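Local coordinates for protein porin B (Pseudomonas putida, PDB 4GEY) that forms a beta-barrel channel in the outer membrane that probably lets sugars such as glucose pass selectively, at residues 117-122 with 409-414; 51-56 with 101-106. The protein carries 2 engineered substitutions. One frame throughout, in Å; residues are numbered along the deposited sequence.

Interaction 1: residues 117-122 with 409-414; sequences SSVQEV and NLQYIK. With C8E ((hydroxyethyloxy)tri(ethyloxy)octane), chain F; BGC (beta-D-glucopyranose), chain B; C8E ((hydroxyethyloxy)tri(ethyloxy)octane), chain D.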
loop_
_atom_site.group_PDB
_atom_site.type_symbol
_atom_site.label_atom_id
_atom_site.label_comp_id
_atom_site.label_asym_id
_atom_site.label_seq_id
_atom_site.Cartn_x
_atom_site.Cartn_y
_atom_site.Cartn_z
ATOM N N SER A 117 9.787 3.610 -3.473
ATOM C CA SER A 117 9.000 2.429 -3.780
ATOM C C SER A 117 9.841 1.173 -3.522
ATOM O O SER A 117 10.950 1.250 -2.989
ATOM C CB SER A 117 8.515 2.464 -5.236
ATOM O OG SER A 117 7.602 1.407 -5.504
ATOM N N SER A 118 9.305 0.021 -3.902
ATOM C CA SER A 118 9.892 -1.262 -3.557
ATOM C C SER A 118 9.479 -2.272 -4.608
ATOM O O SER A 118 8.324 -2.281 -5.056
ATOM C CB SER A 118 9.403 -1.717 -2.181
ATOM O OG SER A 118 9.577 -3.113 -2.020
ATOM N N VAL A 119 10.412 -3.126 -5.008
ATOM C CA VAL A 119 10.144 -4.073 -6.084
ATOM C C VAL A 119 9.489 -5.341 -5.564
ATOM O O VAL A 119 9.201 -6.262 -6.327
ATOM C CB VAL A 119 11.421 -4.421 -6.861
ATOM C CG1 VAL A 119 11.998 -3.164 -7.441
ATOM C CG2 VAL A 119 12.439 -5.103 -5.952
ATOM N N GLN A 120 9.256 -5.381 -4.258
ATOM C CA GLN A 120 8.547 -6.499 -3.659
ATOM C C GLN A 120 7.579 -5.962 -2.616
ATOM O O GLN A 120 7.891 -5.978 -1.420
ATOM C CB GLN A 120 9.524 -7.490 -3.020
ATOM C CG GLN A 120 10.353 -8.265 -4.009
ATOM C CD GLN A 120 11.626 -8.856 -3.388
ATOM O OE1 GLN A 120 12.699 -8.232 -3.425
ATOM N NE2 GLN A 120 11.511 -10.060 -2.824
ATOM N N GLU A 121 6.409 -5.499 -3.069
ATOM C CA GLU A 121 5.437 -4.834 -2.186
ATOM C C GLU A 121 5.152 -5.633 -0.925
ATOM O O GLU A 121 4.868 -5.072 0.113
ATOM C CB GLU A 121 4.105 -4.549 -2.907
ATOM C CG GLU A 121 3.308 -5.793 -3.361
ATOM C CD GLU A 121 2.409 -6.381 -2.275
ATOM O OE1 GLU A 121 1.850 -7.484 -2.472
ATOM O OE2 GLU A 121 2.226 -5.731 -1.226
ATOM N N VAL A 122 5.210 -6.951 -1.000
ATOM C CA VAL A 122 4.786 -7.717 0.151
ATOM C C VAL A 122 5.794 -7.655 1.319
ATOM O O VAL A 122 5.456 -8.014 2.450
ATOM C CB VAL A 122 4.446 -9.152 -0.231
ATOM C CG1 VAL A 122 5.716 -9.998 -0.283
ATOM C CG2 VAL A 122 3.443 -9.704 0.745
ATOM N N ASN A 409 6.373 -10.459 -13.914
ATOM C CA ASN A 409 6.388 -9.042 -14.217
ATOM C C ASN A 409 7.784 -8.526 -14.510
ATOM O O ASN A 409 8.788 -9.164 -14.178
ATOM C CB ASN A 409 5.753 -8.247 -13.081
ATOM C CG ASN A 409 6.418 -8.503 -11.749
ATOM O OD1 ASN A 409 7.240 -7.708 -11.289
ATOM N ND2 ASN A 409 6.063 -9.614 -11.115
ATOM N N LEU A 410 7.825 -7.362 -15.144
ATOM C CA LEU A 410 9.063 -6.675 -15.460
ATOM C C LEU A 410 8.962 -5.292 -14.853
ATOM O O LEU A 410 8.002 -4.567 -15.105
ATOM C CB LEU A 410 9.215 -6.548 -16.973
ATOM C CG LEU A 410 10.322 -7.284 -17.717
ATOM C CD1 LEU A 410 9.725 -8.088 -18.851
ATOM C CD2 LEU A 410 11.300 -6.281 -18.278
ATOM N N GLN A 411 9.955 -4.921 -14.057
ATOM C CA GLN A 411 9.953 -3.624 -13.393
ATOM C C GLN A 411 11.133 -2.785 -13.822
ATOM O O GLN A 411 12.237 -3.308 -13.992
ATOM C CB GLN A 411 10.004 -3.816 -11.887
ATOM C CG GLN A 411 8.711 -4.328 -11.314
ATOM C CD GLN A 411 8.809 -4.545 -9.839
ATOM O OE1 GLN A 411 8.994 -3.597 -9.088
ATOM N NE2 GLN A 411 8.692 -5.795 -9.406
ATOM N N TYR A 412 10.898 -1.485 -13.988
ATOM C CA TYR A 412 11.939 -0.545 -14.387
ATOM C C TYR A 412 11.947 0.640 -13.451
ATOM O O TYR A 412 10.903 1.237 -13.189
ATOM C CB TYR A 412 11.700 -0.044 -15.808
ATOM C CG TYR A 412 12.925 0.571 -16.464
ATOM C CD1 TYR A 412 14.027 -0.214 -16.798
ATOM C CD2 TYR A 412 12.971 1.923 -16.770
ATOM C CE1 TYR A 412 15.141 0.338 -17.407
ATOM C CE2 TYR A 412 14.089 2.486 -17.379
ATOM C CZ TYR A 412 15.168 1.691 -17.694
ATOM O OH TYR A 412 16.282 2.246 -18.293
ATOM N N ILE A 413 13.129 0.999 -12.965
ATOM C CA ILE A 413 13.261 2.054 -11.970
ATOM C C ILE A 413 14.297 3.107 -12.363
ATOM O O ILE A 413 15.487 2.817 -12.475
ATOM C CB ILE A 413 13.654 1.462 -10.610
ATOM C CG1 ILE A 413 12.755 0.279 -10.279
ATOM C CG2 ILE A 413 13.531 2.495 -9.519
ATOM C CD1 ILE A 413 13.392 -0.648 -9.337
ATOM N N LYS A 414 13.834 4.337 -12.557
ATOM C CA LYS A 414 14.704 5.439 -12.915
ATOM C C LYS A 414 15.027 6.247 -11.668
ATOM O O LYS A 414 14.118 6.693 -10.963
ATOM C CB LYS A 414 14.020 6.332 -13.945
ATOM C CG LYS A 414 14.952 7.335 -14.594
ATOM C CD LYS A 414 14.439 8.756 -14.429
ATOM C CE LYS A 414 15.433 9.624 -13.673
ATOM N NZ LYS A 414 16.733 9.800 -14.375
HETATM C C7 C8E F . 8.333 -1.812 -17.427
HETATM C C8 C8E F . 9.493 -2.620 -17.998
HETATM O O9 C8E F . 10.006 -1.933 -19.117
HETATM C C10 C8E F . 11.414 -1.973 -19.223
HETATM C C11 C8E F . 11.859 -1.126 -20.413
HETATM O O12 C8E F . 13.268 -1.039 -20.454
HETATM C C13 C8E F . 13.684 0.203 -20.989
HETATM C C14 C8E F . 15.168 0.211 -21.349
HETATM O O15 C8E F . 15.359 1.150 -22.388
HETATM C C16 C8E F . 15.890 2.387 -21.952
HETATM C C17 C8E F . 17.355 2.234 -21.548
HETATM O O18 C8E F . 18.135 2.058 -22.710
HETATM C C19 C8E F . 18.741 3.255 -23.148
HETATM C C20 C8E F . 19.887 2.889 -24.084
HETATM O O21 C8E F . 19.736 1.546 -24.509
HETATM C C2 BGC B . 4.605 -3.545 2.705
HETATM C C3 BGC B . 3.361 -3.426 2.075
HETATM C C4 BGC B . 2.396 -2.698 2.896
HETATM C C5 BGC B . 2.903 -1.293 3.342
HETATM C C6 BGC B . 2.148 -0.682 4.291
HETATM C C1 BGC B . 5.201 -2.264 2.983
HETATM O O1 BGC B . 6.414 -2.477 3.612
HETATM O O2 BGC B . 5.498 -4.320 1.840
HETATM O O3 BGC B . 2.868 -4.773 1.759
HETATM O O4 BGC B . 1.191 -2.603 2.189
HETATM O O5 BGC B . 4.326 -1.501 3.852
HETATM O O6 BGC B . 2.269 -1.065 5.620
HETATM C C1 C8E D . 9.485 -13.594 -14.582
HETATM C C2 C8E D . 10.217 -12.468 -15.309
HETATM C C3 C8E D . 9.838 -12.442 -16.787
HETATM C C4 C8E D . 9.218 -11.094 -17.141
HETATM C C5 C8E D . 7.700 -11.177 -17.340
HETATM C C6 C8E D . 7.234 -10.570 -18.666
HETATM C C7 C8E D . 5.855 -9.922 -18.553
HETATM C C8 C8E D . 5.607 -8.971 -19.719
HETATM O O9 C8E D . 4.816 -9.555 -20.745
HETATM C C10 C8E D . 3.594 -8.877 -21.007
HETATM C C11 C8E D . 3.199 -8.968 -22.489
HETATM O O12 C8E D . 3.119 -10.303 -22.974
HETATM C C13 C8E D . 2.072 -10.481 -23.926
HETATM C C14 C8E D . 1.593 -11.940 -24.008
HETATM O O15 C8E D . 1.067 -12.247 -25.291
HETATM C C16 C8E D . -0.244 -12.790 -25.259
HETATM C C17 C8E D . -0.307 -14.210 -25.831
HETATM O O18 C8E D . -1.634 -14.718 -25.770
HETATM C C19 C8E D . -2.233 -14.999 -27.023
HETATM C C20 C8E D . -3.257 -16.117 -26.836
HETATM O O21 C8E D . -3.286 -16.995 -27.940
#

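Interaction 2: residues 51-56 with 101-106; sequences EVAGNL and RNLSND. With DMU (decyl-beta-D-maltopyranoside), chain N.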
loop_
_atom_site.group_PDB
_atom_site.type_symbol
_atom_site.label_atom_id
_atom_site.label_comp_id
_atom_site.label_asym_id
_atom_site.label_seq_id
_atom_site.Cartn_x
_atom_site.Cartn_y
_atom_site.Cartn_z
ATOM N N GLU A 51 6.383 -13.081 -3.392
ATOM C CA GLU A 51 7.020 -12.243 -4.403
ATOM C C GLU A 51 8.529 -12.487 -4.569
ATOM O O GLU A 51 9.295 -12.381 -3.606
ATOM C CB GLU A 51 6.760 -10.770 -4.109
ATOM C CG GLU A 51 5.410 -10.287 -4.598
ATOM C CD GLU A 51 4.843 -9.155 -3.763
ATOM O OE1 GLU A 51 5.629 -8.431 -3.102
ATOM O OE2 GLU A 51 3.603 -9.005 -3.764
ATOM N N VAL A 52 8.946 -12.804 -5.794
ATOM C CA VAL A 52 10.357 -12.983 -6.128
ATOM C C VAL A 52 10.860 -11.793 -6.925
ATOM O O VAL A 52 10.147 -11.287 -7.786
ATOM C CB VAL A 52 10.568 -14.217 -7.021
ATOM C CG1 VAL A 52 12.042 -14.394 -7.341
ATOM C CG2 VAL A 52 10.016 -15.458 -6.353
ATOM N N ALA A 53 12.089 -11.358 -6.660
ATOM C CA ALA A 53 12.703 -10.298 -7.466
ATOM C C ALA A 53 14.200 -10.507 -7.663
ATOM O O ALA A 53 14.929 -10.860 -6.727
ATOM C CB ALA A 53 12.435 -8.945 -6.861
ATOM N N GLY A 54 14.653 -10.295 -8.891
ATOM C CA GLY A 54 16.057 -10.429 -9.206
ATOM C C GLY A 54 16.490 -9.321 -10.138
ATOM O O GLY A 54 15.784 -9.001 -11.087
ATOM N N ASN A 55 17.642 -8.721 -9.862
ATOM C CA ASN A 55 18.135 -7.634 -10.697
ATOM C C ASN A 55 18.751 -8.169 -11.977
ATOM O O ASN A 55 19.507 -9.138 -11.951
ATOM C CB ASN A 55 19.123 -6.749 -9.931
ATOM C CG ASN A 55 20.284 -7.527 -9.345
ATOM O OD1 ASN A 55 20.112 -8.621 -8.784
ATOM N ND2 ASN A 55 21.485 -6.961 -9.467
ATOM N N LEU A 56 18.391 -7.550 -13.097
ATOM C CA LEU A 56 18.884 -7.971 -14.400
ATOM C C LEU A 56 19.922 -6.994 -14.933
ATOM O O LEU A 56 20.843 -7.384 -15.674
ATOM C CB LEU A 56 17.734 -8.103 -15.395
ATOM C CG LEU A 56 16.718 -9.193 -15.071
ATOM C CD1 LEU A 56 15.448 -8.974 -15.860
ATOM C CD2 LEU A 56 17.305 -10.538 -15.394
ATOM N N ARG A 101 13.444 -11.373 2.225
ATOM C CA ARG A 101 14.312 -10.232 1.987
ATOM C C ARG A 101 13.887 -9.458 0.742
ATOM O O ARG A 101 13.189 -9.993 -0.123
ATOM C CB ARG A 101 15.759 -10.709 1.828
ATOM C CG ARG A 101 16.402 -11.225 3.101
ATOM C CD ARG A 101 17.897 -11.390 2.917
ATOM N NE ARG A 101 18.198 -12.486 2.002
ATOM C CZ ARG A 101 19.428 -12.861 1.662
ATOM N NH1 ARG A 101 20.486 -12.227 2.154
ATOM N NH2 ARG A 101 19.596 -13.874 0.825
ATOM N N ASN A 102 14.336 -8.205 0.653
ATOM C CA ASN A 102 13.916 -7.282 -0.398
ATOM C C ASN A 102 15.070 -6.854 -1.291
ATOM O O ASN A 102 16.040 -6.266 -0.808
ATOM C CB ASN A 102 13.307 -6.023 0.222
ATOM C CG ASN A 102 12.638 -5.125 -0.810
ATOM O OD1 ASN A 102 12.883 -5.248 -2.015
ATOM N ND2 ASN A 102 11.761 -4.234 -0.343
ATOM N N LEU A 103 14.931 -7.102 -2.594
ATOM C CA LEU A 103 15.906 -6.655 -3.601
ATOM C C LEU A 103 16.219 -5.159 -3.542
ATOM O O LEU A 103 17.381 -4.759 -3.695
ATOM C CB LEU A 103 15.405 -6.979 -5.007
ATOM C CG LEU A 103 16.346 -7.732 -5.944
ATOM C CD1 LEU A 103 16.259 -7.161 -7.357
ATOM C CD2 LEU A 103 17.772 -7.759 -5.430
ATOM N N SER A 104 15.177 -4.349 -3.345
ATOM C CA SER A 104 15.314 -2.902 -3.256
ATOM C C SER A 104 16.389 -2.473 -2.249
ATOM O O SER A 104 17.171 -1.551 -2.502
ATOM C CB SER A 104 13.972 -2.243 -2.902
ATOM O OG SER A 104 13.131 -2.129 -4.033
ATOM N N ASN A 105 16.438 -3.147 -1.109
ATOM C CA ASN A 105 17.486 -2.855 -0.148
ATOM C C ASN A 105 18.820 -3.466 -0.544
ATOM O O ASN A 105 19.856 -2.803 -0.505
ATOM C CB ASN A 105 17.073 -3.353 1.224
ATOM C CG ASN A 105 15.860 -2.638 1.741
ATOM O OD1 ASN A 105 15.700 -1.432 1.527
ATOM N ND2 ASN A 105 14.982 -3.371 2.407
ATOM N N ASP A 106 18.780 -4.730 -0.952
ATOM C CA ASP A 106 19.988 -5.525 -1.070
ATOM C C ASP A 106 20.790 -5.273 -2.338
ATOM O O ASP A 106 21.983 -5.534 -2.353
ATOM C CB ASP A 106 19.666 -7.012 -0.889
ATOM C CG ASP A 106 19.210 -7.339 0.521
ATOM O OD1 ASP A 106 19.557 -6.563 1.436
ATOM O OD2 ASP A 106 18.508 -8.359 0.720
HETATM C C1 DMU N . 17.435 -17.743 -1.574
HETATM C C2 DMU N . 18.627 -17.365 -0.855
HETATM C C3 DMU N . 19.835 -17.055 -1.656
HETATM C C4 DMU N . 19.570 -16.268 -2.966
HETATM O O5 DMU N . 18.209 -16.659 -3.572
HETATM C C6 DMU N . 17.101 -16.874 -2.679
HETATM O O7 DMU N . 20.784 -16.298 -0.863
HETATM O O16 DMU N . 16.045 -17.440 -3.455
HETATM C C18 DMU N . 15.004 -16.630 -3.971
HETATM C C19 DMU N . 14.067 -17.319 -4.989
HETATM C C22 DMU N . 13.239 -18.543 -4.487
HETATM C C25 DMU N . 12.138 -19.046 -5.416
HETATM C C28 DMU N . 10.686 -18.757 -5.091
HETATM C C31 DMU N . 9.646 -19.020 -6.164
HETATM O O49 DMU N . 16.269 -17.776 -0.652
HETATM O O55 DMU N . 18.930 -18.383 0.163
HETATM C C57 DMU N . 20.512 -16.522 -3.904
HETATM O O61 DMU N . 20.379 -15.898 -5.137
HETATM C C5 DMU N . 22.849 -15.857 0.144
HETATM C C7 DMU N . 23.130 -14.631 -0.536
HETATM C C8 DMU N . 23.952 -14.774 -1.765
HETATM C C9 DMU N . 23.741 -16.078 -2.626
HETATM O O1 DMU N . 22.766 -17.079 -1.945
HETATM C C10 DMU N . 22.088 -16.794 -0.678
HETATM O O2 DMU N . 23.795 -13.643 -2.585
HETATM O O3 DMU N . 22.139 -15.608 1.414
HETATM O O4 DMU N . 23.804 -13.766 0.419
HETATM C C11 DMU N . 24.892 -16.681 -2.886
HETATM O O6 DMU N . 25.822 -15.982 -3.632
#

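Interaction 1: residues 117-122 with 409-414
Two amide donors converge on the backbone oxygen of Val119. One comes from the barrel wall: Gln411 NE2 lies 3.2 Å from Val119 O, with a nearly straight bond (171° at the hydrogen) running in the plane of the glutamine amide. The other is Gln166 NE2, from a neighbouring loop. Gln411 NE2 also donates to Asn409 OD1, at 3.1 Å, nearly in line with that carbonyl, so one nitrogen joins the 117-122 loop to a second side chain of its own strand. Asn167 ND2 supplies a donor for Gln411 OE1, consistent with the modelled orientation of the amide. The side chain gets there because it is stretched out beyond CG (chi2 178°), carrying the amide across to Val119 at a slant to the valine side chain; Gln411 OE1 comes 3.4 Å from Val119 CB. Next to this polar grip, Val119 CG1 meets the end of Ile413, at CD1, 3.4 Å away, the two side chains crossing at about a right angle. A leucine in place of Gln411 would probably leave Val119 O with one donor fewer and Asn409 OD1 and Asn167 ND2 without this mate. Within the loop, Ser118 OG accepts from Gln120 N at 3.2 Å, an ST turn, and is also bonded to Asn102. Beyond it, Glu121 and Val122 line the glucose pocket. Tyr412 lays a ring face against a detergent chain. The arrangement is that of a porin loop folded into the barrel, pinned to the inner wall and carrying part of the sugar pocket.

Interaction 2: residues 51-56 with 101-106
Leu103, the first residue of helix 103-108, drops its side chain onto the inner side of strand 42-57 and makes every contact between the two segments. The packing is close along the backbone from Ala53 to Asn55: Leu103 CB faces Ala53 CB at 4.0 Å, Leu103 CG sits 3.5 Å from Ala53 O, and the CD1 branch passes beside the peptide that follows, 3.5 Å from Gly54 C. Having no side chain, Gly54 is met through its main chain alone. Leu103 CD1 also lies 3.9 Å from Asn55 CB, where the two side chains cross at roughly a right angle. The Asn55 amide has its hydrogen bonds outside the two segments, OD1 accepting from Thr65 N and ND2 donating to Asp63 O. No hydrogen bond spans the contact; it is apolar packing of a leucine on a strand.

The helix start that presents Leu103 is capped by Asn102. With CG anti to the backbone N (chi1 -170°), Asn102 OD1 is brought over Ser104 N and accepts from it at 2.8 Å, the donor standing well above the carbonyl plane, and Asn102 O accepts from Asp106 N, four residues on, as the helix begins.

The outer side is looser and is given over to detergent. Val52 points away from the helix, its CG2 3.6 Å from maltoside C31, and Arg101 NH2 donates to maltoside O3 at 3.1 Å through a bent bond (136°). Solvent reaches the helix at Asn105, on the face turned away from the strand.

Strand 42-57 runs antiparallel between strands 66-79 and 425-435, and helix 103-108 lies against this part of the wall, Leu103 also touching Arg67 of the first neighbour and Val427 of the second.

The centres of the two contacts lie about 8 Å apart, on the same side of the chain's centre, and both segments of interaction 2 come earlier in the chain than the first segment of interaction 1. Strands 42-57 and 404-414 are not direct neighbours; strand 425-435 pairs with both. Helix 103-108 and the 117-122 loop belong to the same excursion between strands 89-100 and 129-140, so both contacts fasten it to the wall. Gln120 OE1 probably bonds to Leu103 N and Glu51 OE1 to Val122 N, joining the two sites directly. Together they probably help hold the loop that lines the glucose pocket inside the channel.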